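Local coordinates for protein xenavidin (Xenopus tropicalis, PDB 2UZ2) that binds biotin inside an eight-stranded antiparallel beta-barrel and assembles as a tetramer of the avidin family, at residues N7-L20 against G111-S123. Numbering follows the deposited sequence. Where two conformers were deposited one is given.
With BTN (biotin), chain D.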
# COMPACT_ATOMS: atom_id res chain seq x y z
N ASN B 7 -6.43 0.78 -25.92
CA ASN B 7 -5.70 1.95 -26.35
C ASN B 7 -5.40 2.86 -25.19
O ASN B 7 -6.22 3.73 -24.77
CB ASN B 7 -6.35 2.71 -27.51
CG ASN B 7 -6.76 1.81 -28.61
OD1 ASN B 7 -7.84 1.97 -29.16
ND2 ASN B 7 -5.89 0.86 -28.97
N LEU B 8 -4.26 2.61 -24.60
CA LEU B 8 -3.83 3.48 -23.53
C LEU B 8 -3.29 4.80 -24.11
O LEU B 8 -3.12 5.75 -23.36
CB LEU B 8 -2.77 2.80 -22.68
CG LEU B 8 -3.26 1.55 -21.91
CD1 LEU B 8 -2.20 1.25 -20.91
CD2 LEU B 8 -4.60 1.72 -21.24
N GLN B 9 -3.01 4.85 -25.42
CA GLN B 9 -2.57 6.12 -26.03
C GLN B 9 -3.54 7.27 -25.77
O GLN B 9 -4.78 7.08 -25.72
CB GLN B 9 -2.44 6.00 -27.56
CG GLN B 9 -1.39 5.06 -28.00
CD GLN B 9 -1.95 3.66 -28.32
OE1 GLN B 9 -2.92 3.21 -27.71
NE2 GLN B 9 -1.33 2.99 -29.25
N GLY B 10 -2.97 8.47 -25.67
CA GLY B 10 -3.78 9.68 -25.61
C GLY B 10 -3.82 10.28 -24.23
O GLY B 10 -2.96 10.01 -23.43
N GLN B 11 -4.84 11.11 -24.00
CA GLN B 11 -4.89 11.91 -22.79
C GLN B 11 -5.92 11.37 -21.83
O GLN B 11 -7.02 10.95 -22.24
CB GLN B 11 -5.21 13.34 -23.15
CG GLN B 11 -4.19 13.93 -24.08
CD GLN B 11 -4.07 15.43 -23.99
OE1 GLN B 11 -3.68 16.06 -24.97
NE2 GLN B 11 -4.39 16.01 -22.83
N TRP B 12 -5.56 11.38 -20.56
CA TRP B 12 -6.42 10.93 -19.48
C TRP B 12 -6.32 11.94 -18.35
O TRP B 12 -5.31 12.64 -18.23
CB TRP B 12 -5.91 9.59 -18.93
CG TRP B 12 -5.79 8.48 -19.96
CD1 TRP B 12 -4.72 8.24 -20.80
CD2 TRP B 12 -6.75 7.46 -20.24
NE1 TRP B 12 -4.98 7.13 -21.59
CE2 TRP B 12 -6.21 6.63 -21.25
CE3 TRP B 12 -8.03 7.16 -19.72
CZ2 TRP B 12 -6.91 5.52 -21.77
CZ3 TRP B 12 -8.73 6.06 -20.25
CH2 TRP B 12 -8.16 5.26 -21.24
N ARG B 13 -7.35 11.99 -17.52
CA ARG B 13 -7.29 12.85 -16.33
C ARG B 13 -7.77 12.07 -15.13
O ARG B 13 -8.62 11.19 -15.25
CB ARG B 13 -8.20 14.07 -16.50
CG ARG B 13 -9.66 13.76 -16.79
CD ARG B 13 -10.56 15.00 -16.62
NE ARG B 13 -10.83 15.31 -15.21
CZ ARG B 13 -10.59 16.49 -14.64
NH1 ARG B 13 -10.08 17.49 -15.35
NH2 ARG B 13 -10.86 16.66 -13.35
N ASN B 14 -7.25 12.41 -13.97
CA ASN B 14 -7.86 11.85 -12.75
C ASN B 14 -8.72 12.87 -12.02
O ASN B 14 -8.87 14.00 -12.47
CB ASN B 14 -6.83 11.18 -11.86
CG ASN B 14 -5.83 12.18 -11.25
OD1 ASN B 14 -6.11 13.37 -11.16
ND2 ASN B 14 -4.65 11.66 -10.84
N LYS B 15 -9.28 12.48 -10.87
CA LYS B 15 -10.22 13.33 -10.18
C LYS B 15 -9.56 14.59 -9.62
O LYS B 15 -10.23 15.60 -9.39
CB LYS B 15 -11.01 12.53 -9.12
CG LYS B 15 -11.60 11.20 -9.72
CD LYS B 15 -12.39 10.32 -8.72
CE LYS B 15 -13.88 10.53 -8.84
NZ LYS B 15 -14.66 9.64 -7.91
N LEU B 16 -8.24 14.52 -9.40
CA LEU B 16 -7.45 15.68 -8.93
C LEU B 16 -7.17 16.68 -10.06
O LEU B 16 -6.77 17.82 -9.79
CB LEU B 16 -6.13 15.22 -8.31
CG LEU B 16 -6.14 14.29 -7.08
CD1 LEU B 16 -4.82 13.46 -7.00
CD2 LEU B 16 -6.38 15.11 -5.86
N GLY B 17 -7.42 16.28 -11.31
CA GLY B 17 -7.18 17.13 -12.49
C GLY B 17 -5.84 16.92 -13.16
O GLY B 17 -5.53 17.56 -14.19
N SER B 18 -5.06 15.97 -12.63
CA SER B 18 -3.77 15.62 -13.23
C SER B 18 -3.99 15.02 -14.61
O SER B 18 -5.02 14.40 -14.85
CB SER B 18 -2.99 14.64 -12.36
OG SER B 18 -2.79 15.23 -11.08
N ASN B 19 -3.02 15.23 -15.48
CA ASN B 19 -3.12 14.85 -16.87
C ASN B 19 -2.06 13.81 -17.22
O ASN B 19 -0.86 14.08 -17.08
CB ASN B 19 -2.95 16.13 -17.68
CG ASN B 19 -2.99 15.91 -19.16
OD1 ASN B 19 -3.83 15.17 -19.67
ND2 ASN B 19 -2.10 16.60 -19.89
N LEU B 20 -2.49 12.62 -17.68
CA LEU B 20 -1.59 11.53 -18.08
C LEU B 20 -1.64 11.48 -19.61
O LEU B 20 -2.72 11.42 -20.15
CB LEU B 20 -2.08 10.21 -17.47
CG LEU B 20 -1.53 8.92 -18.11
CD1 LEU B 20 0.01 8.78 -17.88
CD2 LEU B 20 -2.33 7.72 -17.59
N GLY B 111 9.35 6.99 3.98
CA GLY B 111 9.55 7.45 2.59
C GLY B 111 8.54 7.06 1.53
O GLY B 111 8.70 7.45 0.37
N THR B 112 7.50 6.30 1.90
CA THR B 112 6.61 5.79 0.83
C THR B 112 5.14 6.06 1.16
O THR B 112 4.64 5.58 2.19
CB THR B 112 6.80 4.28 0.61
OG1 THR B 112 8.19 3.99 0.43
CG2 THR B 112 6.01 3.85 -0.66
N ARG B 113 4.48 6.84 0.32
CA ARG B 113 3.03 7.10 0.40
C ARG B 113 2.30 6.21 -0.60
O ARG B 113 2.88 5.78 -1.63
CB ARG B 113 2.73 8.58 0.07
CG ARG B 113 3.05 9.52 1.25
CD ARG B 113 2.84 10.96 0.80
NE ARG B 113 2.99 11.93 1.88
CZ ARG B 113 4.15 12.46 2.25
NH1 ARG B 113 5.29 12.09 1.65
NH2 ARG B 113 4.18 13.38 3.19
N VAL B 114 1.04 5.93 -0.29
CA VAL B 114 0.21 5.10 -1.17
C VAL B 114 -1.13 5.75 -1.44
O VAL B 114 -1.64 6.57 -0.62
CB VAL B 114 0.01 3.69 -0.56
CG1 VAL B 114 -0.78 3.77 0.78
CG2 VAL B 114 -0.65 2.70 -1.56
N GLY B 115 -1.72 5.43 -2.61
CA GLY B 115 -3.03 5.98 -2.90
C GLY B 115 -3.64 5.31 -4.12
O GLY B 115 -3.06 4.39 -4.68
N ALA B 116 -4.83 5.76 -4.47
CA ALA B 116 -5.57 5.18 -5.62
C ALA B 116 -6.02 6.32 -6.50
O ALA B 116 -6.43 7.37 -5.98
CB ALA B 116 -6.78 4.43 -5.10
N ASN B 117 -6.05 6.12 -7.82
CA ASN B 117 -6.83 7.05 -8.61
C ASN B 117 -7.44 6.36 -9.79
O ASN B 117 -6.89 5.36 -10.28
CB ASN B 117 -5.95 8.17 -9.14
CG ASN B 117 -5.76 9.29 -8.14
OD1 ASN B 117 -4.71 9.35 -7.53
ND2 ASN B 117 -6.79 10.15 -7.93
N THR B 118 -8.57 6.89 -10.23
CA THR B 118 -9.16 6.40 -11.48
C THR B 118 -8.99 7.50 -12.54
O THR B 118 -9.20 8.71 -12.26
CB THR B 118 -10.65 5.96 -11.31
OG1 THR B 118 -10.72 4.75 -10.52
CG2 THR B 118 -11.31 5.70 -12.65
N PHE B 119 -8.60 7.09 -13.74
CA PHE B 119 -8.42 8.02 -14.86
C PHE B 119 -9.52 7.82 -15.89
O PHE B 119 -9.90 6.69 -16.14
CB PHE B 119 -7.05 7.82 -15.53
CG PHE B 119 -5.88 8.21 -14.66
CD1 PHE B 119 -5.26 9.45 -14.81
CD2 PHE B 119 -5.37 7.31 -13.71
CE1 PHE B 119 -4.17 9.80 -14.01
CE2 PHE B 119 -4.27 7.65 -12.93
CZ PHE B 119 -3.66 8.90 -13.10
N THR B 120 -10.01 8.91 -16.48
CA THR B 120 -10.99 8.83 -17.55
C THR B 120 -10.50 9.68 -18.73
O THR B 120 -9.51 10.40 -18.63
CB THR B 120 -12.34 9.37 -17.12
OG1 THR B 120 -12.18 10.73 -16.72
CG2 THR B 120 -12.89 8.56 -15.93
N ARG B 121 -11.21 9.61 -19.85
CA ARG B 121 -10.91 10.52 -20.96
C ARG B 121 -11.38 11.93 -20.65
O ARG B 121 -12.23 12.15 -19.77
CB ARG B 121 -11.56 10.01 -22.24
CG ARG B 121 -11.05 8.66 -22.63
CD ARG B 121 -9.59 8.71 -22.85
NE ARG B 121 -9.17 7.56 -23.64
CZ ARG B 121 -7.95 7.42 -24.14
NH1 ARG B 121 -7.04 8.37 -23.94
NH2 ARG B 121 -7.65 6.34 -24.85
N LEU B 122 -10.79 12.89 -21.35
CA LEU B 122 -11.15 14.30 -21.17
C LEU B 122 -12.56 14.54 -21.74
O LEU B 122 -12.88 14.12 -22.86
CB LEU B 122 -10.07 15.21 -21.79
CG LEU B 122 -8.77 15.44 -20.97
CD1 LEU B 122 -8.24 14.20 -20.23
CD2 LEU B 122 -7.62 16.02 -21.81
N SER B 123 -13.39 15.20 -20.94
CA SER B 123 -14.81 15.40 -21.26
C SER B 123 -15.02 16.50 -22.29
O SER B 123 -14.29 16.59 -23.28
CB SER B 123 -15.59 15.71 -19.97
OG SER B 123 -16.93 16.06 -20.26
C11 BTN D . 6.67 15.77 -5.43
O11 BTN D . 7.70 15.44 -4.80
O12 BTN D . 5.98 16.72 -4.98
C10 BTN D . 6.26 15.04 -6.70
C9 BTN D . 4.79 15.26 -7.04
C8 BTN D . 3.91 14.15 -6.43
C7 BTN D . 2.57 14.00 -7.14
C2 BTN D . 1.72 12.87 -6.55
S1 BTN D . 2.35 11.37 -6.94
C6 BTN D . 0.73 10.55 -6.70
C5 BTN D . -0.42 11.53 -6.83
N1 BTN D . -1.18 11.45 -8.08
C3 BTN D . -1.11 12.61 -8.75
O3 BTN D . -1.94 13.02 -9.80
N2 BTN D . -0.13 13.37 -8.25
C4 BTN D . 0.23 12.92 -6.91
O HOH W 1 -8.98 12.32 -23.57
O HOH W 2 -3.01 9.28 -9.58
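Arg-121 lays its guanidinium flat on the indole of Trp-12, planes 13° apart, with CZ 3.2 Å from Trp-12 CZ2 in a cation-pi stack. The flat stack leaves the N-H groups at the rim, where backbone carbonyls meet them in the guanidinium plane: NH1 and NH2 converge end-on on Gln-9 O, NH2 at 3.1 Å from that oxygen, while NH1 also reaches Gln-11 O, meeting it from above the carbonyl plane. NE forms a salt bridge with Glu-90. The indole spends its own proton on Leu-8 O, 2.9 Å from NE1; an alanine in place of Trp-12 would probably leave that carbonyl without its donor and strip the guanidinium of the surface it lies on. Between the strands, Arg-13 and Thr-120 exchange two backbone bonds. Just past the last strand a water bridges Leu-122 N to Gln-11 O, giving that oxygen a further donor. Farther along, Asn-14 rests CB over the Phe-119 ring, and its chi1 of 66° carries the amide toward biotin, ND2 bonding O3 at 3.2 Å. Ser-18 OG also binds O3, and a second water links Asn-117 OD1, itself held by Trp-96, to biotin N1. First strand thus meets last, closing the avidin barrel beside its ureido-binding pocket.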